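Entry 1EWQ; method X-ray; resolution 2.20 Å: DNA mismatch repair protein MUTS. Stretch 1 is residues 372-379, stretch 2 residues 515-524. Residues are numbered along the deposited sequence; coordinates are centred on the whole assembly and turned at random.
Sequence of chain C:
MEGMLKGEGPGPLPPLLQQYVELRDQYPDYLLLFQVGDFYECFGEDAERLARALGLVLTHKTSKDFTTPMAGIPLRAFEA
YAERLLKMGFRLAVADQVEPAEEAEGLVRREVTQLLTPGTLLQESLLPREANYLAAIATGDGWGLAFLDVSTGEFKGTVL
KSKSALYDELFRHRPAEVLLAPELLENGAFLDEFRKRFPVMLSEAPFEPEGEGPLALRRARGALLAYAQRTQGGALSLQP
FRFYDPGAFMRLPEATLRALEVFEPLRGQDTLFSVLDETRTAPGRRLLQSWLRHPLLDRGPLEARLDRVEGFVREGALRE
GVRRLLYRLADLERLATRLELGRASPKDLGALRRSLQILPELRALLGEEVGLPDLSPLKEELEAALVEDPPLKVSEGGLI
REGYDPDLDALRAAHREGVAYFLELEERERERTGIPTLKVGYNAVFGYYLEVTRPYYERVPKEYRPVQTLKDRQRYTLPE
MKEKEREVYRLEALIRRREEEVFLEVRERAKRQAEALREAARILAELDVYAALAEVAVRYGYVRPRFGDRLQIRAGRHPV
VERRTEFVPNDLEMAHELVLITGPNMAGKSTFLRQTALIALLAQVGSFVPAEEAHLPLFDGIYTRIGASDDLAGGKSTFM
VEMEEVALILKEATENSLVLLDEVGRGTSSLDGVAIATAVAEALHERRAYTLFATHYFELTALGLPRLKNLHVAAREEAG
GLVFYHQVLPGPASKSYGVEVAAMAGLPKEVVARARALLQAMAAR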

# COMPACT_ATOMS: atom_id res chain seq x y z
N LEU C 372 4.68 -19.38 -40.69
CA LEU C 372 5.07 -20.01 -39.44
C LEU C 372 6.13 -21.06 -39.70
O LEU C 372 5.98 -21.92 -40.57
CB LEU C 372 3.86 -20.66 -38.76
CG LEU C 372 2.98 -19.73 -37.92
CD1 LEU C 372 1.75 -20.50 -37.44
CD2 LEU C 372 3.77 -19.19 -36.74
N PRO C 373 7.24 -21.00 -38.95
CA PRO C 373 8.36 -21.93 -39.07
C PRO C 373 7.98 -23.37 -38.73
O PRO C 373 7.12 -23.60 -37.88
CB PRO C 373 9.37 -21.39 -38.06
CG PRO C 373 9.05 -19.92 -38.02
CD PRO C 373 7.55 -19.91 -38.02
N ASP C 374 8.59 -24.33 -39.41
CA ASP C 374 8.34 -25.73 -39.12
C ASP C 374 9.43 -26.13 -38.14
O ASP C 374 10.61 -26.12 -38.47
CB ASP C 374 8.44 -26.61 -40.37
CG ASP C 374 8.21 -28.09 -40.07
OD1 ASP C 374 8.31 -28.92 -41.00
OD2 ASP C 374 7.93 -28.44 -38.90
N LEU C 375 9.02 -26.47 -36.92
CA LEU C 375 9.95 -26.86 -35.88
C LEU C 375 9.65 -28.26 -35.37
O LEU C 375 10.04 -28.62 -34.26
CB LEU C 375 9.87 -25.85 -34.74
CG LEU C 375 10.42 -24.46 -35.08
CD1 LEU C 375 10.00 -23.45 -34.03
CD2 LEU C 375 11.92 -24.54 -35.18
N SER C 376 8.95 -29.05 -36.18
CA SER C 376 8.61 -30.40 -35.76
C SER C 376 9.85 -31.20 -35.37
O SER C 376 9.81 -32.00 -34.44
CB SER C 376 7.81 -31.13 -36.85
OG SER C 376 8.49 -31.13 -38.09
N PRO C 377 10.99 -30.99 -36.06
CA PRO C 377 12.16 -31.77 -35.65
C PRO C 377 12.61 -31.50 -34.21
O PRO C 377 13.03 -32.42 -33.51
CB PRO C 377 13.21 -31.41 -36.71
CG PRO C 377 12.76 -30.09 -37.23
CD PRO C 377 11.27 -30.22 -37.28
N LEU C 378 12.52 -30.25 -33.76
CA LEU C 378 12.90 -29.87 -32.40
C LEU C 378 11.85 -30.44 -31.44
O LEU C 378 12.17 -30.94 -30.35
CB LEU C 378 12.94 -28.35 -32.26
CG LEU C 378 13.71 -27.69 -31.10
CD1 LEU C 378 13.13 -26.31 -30.84
CD2 LEU C 378 13.62 -28.52 -29.84
N LYS C 379 10.60 -30.35 -31.86
CA LYS C 379 9.46 -30.84 -31.08
C LYS C 379 9.64 -32.32 -30.78
O LYS C 379 9.47 -32.76 -29.64
CB LYS C 379 8.18 -30.62 -31.89
CG LYS C 379 6.89 -30.91 -31.15
CD LYS C 379 5.68 -30.80 -32.08
CE LYS C 379 5.43 -32.07 -32.88
NZ LYS C 379 6.57 -32.50 -33.74
N GLU C 515 16.27 -18.33 -33.11
CA GLU C 515 15.77 -17.38 -34.10
C GLU C 515 14.40 -17.79 -34.67
O GLU C 515 13.53 -16.94 -34.86
CB GLU C 515 16.80 -17.22 -35.21
CG GLU C 515 16.83 -15.84 -35.83
CD GLU C 515 16.83 -14.73 -34.78
OE1 GLU C 515 17.66 -14.80 -33.84
OE2 GLU C 515 16.00 -13.80 -34.89
N ALA C 516 14.21 -19.08 -34.95
CA ALA C 516 12.93 -19.54 -35.49
C ALA C 516 11.86 -19.33 -34.42
O ALA C 516 10.71 -19.01 -34.72
CB ALA C 516 13.00 -21.02 -35.89
N LEU C 517 12.25 -19.50 -33.16
CA LEU C 517 11.32 -19.30 -32.06
C LEU C 517 10.85 -17.85 -32.04
O LEU C 517 9.67 -17.60 -31.94
CB LEU C 517 11.98 -19.67 -30.73
CG LEU C 517 11.75 -21.09 -30.21
CD1 LEU C 517 12.01 -22.09 -31.30
CD2 LEU C 517 12.66 -21.34 -29.00
N ARG C 518 11.79 -16.91 -32.12
CA ARG C 518 11.43 -15.49 -32.12
C ARG C 518 10.46 -15.20 -33.27
O ARG C 518 9.42 -14.56 -33.09
CB ARG C 518 12.67 -14.62 -32.27
CG ARG C 518 13.60 -14.63 -31.07
CD ARG C 518 14.80 -13.68 -31.26
NE ARG C 518 15.59 -13.58 -30.04
CZ ARG C 518 15.23 -12.85 -28.99
NH1 ARG C 518 14.09 -12.15 -29.01
NH2 ARG C 518 15.99 -12.85 -27.90
N GLU C 519 10.83 -15.66 -34.45
CA GLU C 519 10.05 -15.49 -35.67
C GLU C 519 8.63 -16.03 -35.52
O GLU C 519 7.66 -15.35 -35.88
CB GLU C 519 10.79 -16.20 -36.82
CG GLU C 519 9.98 -16.49 -38.06
CD GLU C 519 10.87 -16.97 -39.21
OE1 GLU C 519 11.81 -17.77 -38.95
OE2 GLU C 519 10.61 -16.56 -40.36
N ALA C 520 8.50 -17.24 -34.97
CA ALA C 520 7.18 -17.83 -34.76
C ALA C 520 6.44 -16.96 -33.74
O ALA C 520 5.22 -16.79 -33.81
CB ALA C 520 7.33 -19.24 -34.22
N ALA C 521 7.19 -16.41 -32.79
CA ALA C 521 6.61 -15.56 -31.77
C ALA C 521 6.07 -14.24 -32.33
O ALA C 521 5.02 -13.78 -31.90
CB ALA C 521 7.64 -15.28 -30.66
N ARG C 522 6.79 -13.65 -33.29
CA ARG C 522 6.34 -12.37 -33.88
C ARG C 522 5.04 -12.56 -34.66
O ARG C 522 4.10 -11.79 -34.51
CB ARG C 522 7.39 -11.78 -34.83
CG ARG C 522 8.77 -11.69 -34.25
CD ARG C 522 9.71 -10.86 -35.13
NE ARG C 522 11.09 -11.00 -34.66
CZ ARG C 522 11.98 -11.84 -35.18
NH1 ARG C 522 11.64 -12.62 -36.20
NH2 ARG C 522 13.20 -11.91 -34.67
N ILE C 523 5.02 -13.58 -35.51
CA ILE C 523 3.86 -13.88 -36.33
C ILE C 523 2.63 -14.13 -35.48
O ILE C 523 1.59 -13.50 -35.67
CB ILE C 523 4.14 -15.13 -37.21
CG1 ILE C 523 5.22 -14.80 -38.24
CG2 ILE C 523 2.86 -15.59 -37.88
CD1 ILE C 523 5.70 -15.99 -39.06
N LEU C 524 2.76 -15.04 -34.52
CA LEU C 524 1.64 -15.37 -33.65
C LEU C 524 1.20 -14.21 -32.78
O LEU C 524 0.03 -14.11 -32.42
CB LEU C 524 1.99 -16.59 -32.80
CG LEU C 524 2.26 -17.82 -33.67
CD1 LEU C 524 2.59 -19.03 -32.80
CD2 LEU C 524 1.03 -18.09 -34.55

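Packing of a loop and helix start (residues 372-379) against one helix (residues 515-524) in the mismatch repair protein MutS. The second stretch is helical throughout, and its backbone amides and carbonyls pair along its own axis, as in Ala520 N to Ala516 O at 2.8 Å. The first stretch crosses this helix as an extended loop before entering a helix of its own at Ser376. The backbones come nearest at Leu372 and Ala520, whose CA atoms lie 5.6 Å apart; Ala520 CB lies against Pro373 CD (3.9 Å) and Leu372 CD2 (4.4 Å). No hydrogen bond or salt bridge joins the stretches, and the 407 Å² they bury together, both sides summed, is held by apolar packing.

Leu372 covers the most surface. Its CA-to-CB bond points sideways, but with chi1 in m and chi2 in t the end of the side chain comes nearer to the helix. There Leu372 CD2 packs 3.7 Å from Leu524 CD2 and 3.9 Å from Ile523 CG2, so one methyl touches neighbouring residues on the helix.

Pro373, next in area, points toward the helix and lays its ring over residues about one turn apart. Pro373 CD sits 3.9 Å from Ala520 CB, and Pro373 CB 4.2 Å from Ala516 CB, so the ring rests against both alanine methyls. Pro373 CG also lies 3.6 Å from Glu519 CG, a contact with the aliphatic part of the glutamate that asks nothing of the carboxylate.

Leu375, at the N-cap position, carries the contact toward the start of the second stretch. Leu375 CD2 lies against Ala516 CB and Leu375 CD1 against Leu517 CD1, each at 3.7 Å, so the end of the side chain reaches consecutive residues. Leu517 starts away from the loop, yet its side chain bends back to meet Leu375. Leu378, in the first turn of the new helix, adds a lighter touch, Leu378 CD1 lying 4.4 Å from Leu517 CD1.

Several polar groups bond within their own stretches. Asp374 points away from the partner helix, and Asp374 OD2 accepts hydrogen bonds from Ser376 N at 3.0 Å and Ser376 OG at 2.9 Å, tying the loop to the first turn. Lys379 N donates to Leu375 O at 3.0 Å, continuing that turn. On the partner helix, Arg522 NH2 and Glu515 OE2 form a salt bridge at 3.4 Å with a weak hydrogen bond, clear of the apolar contact.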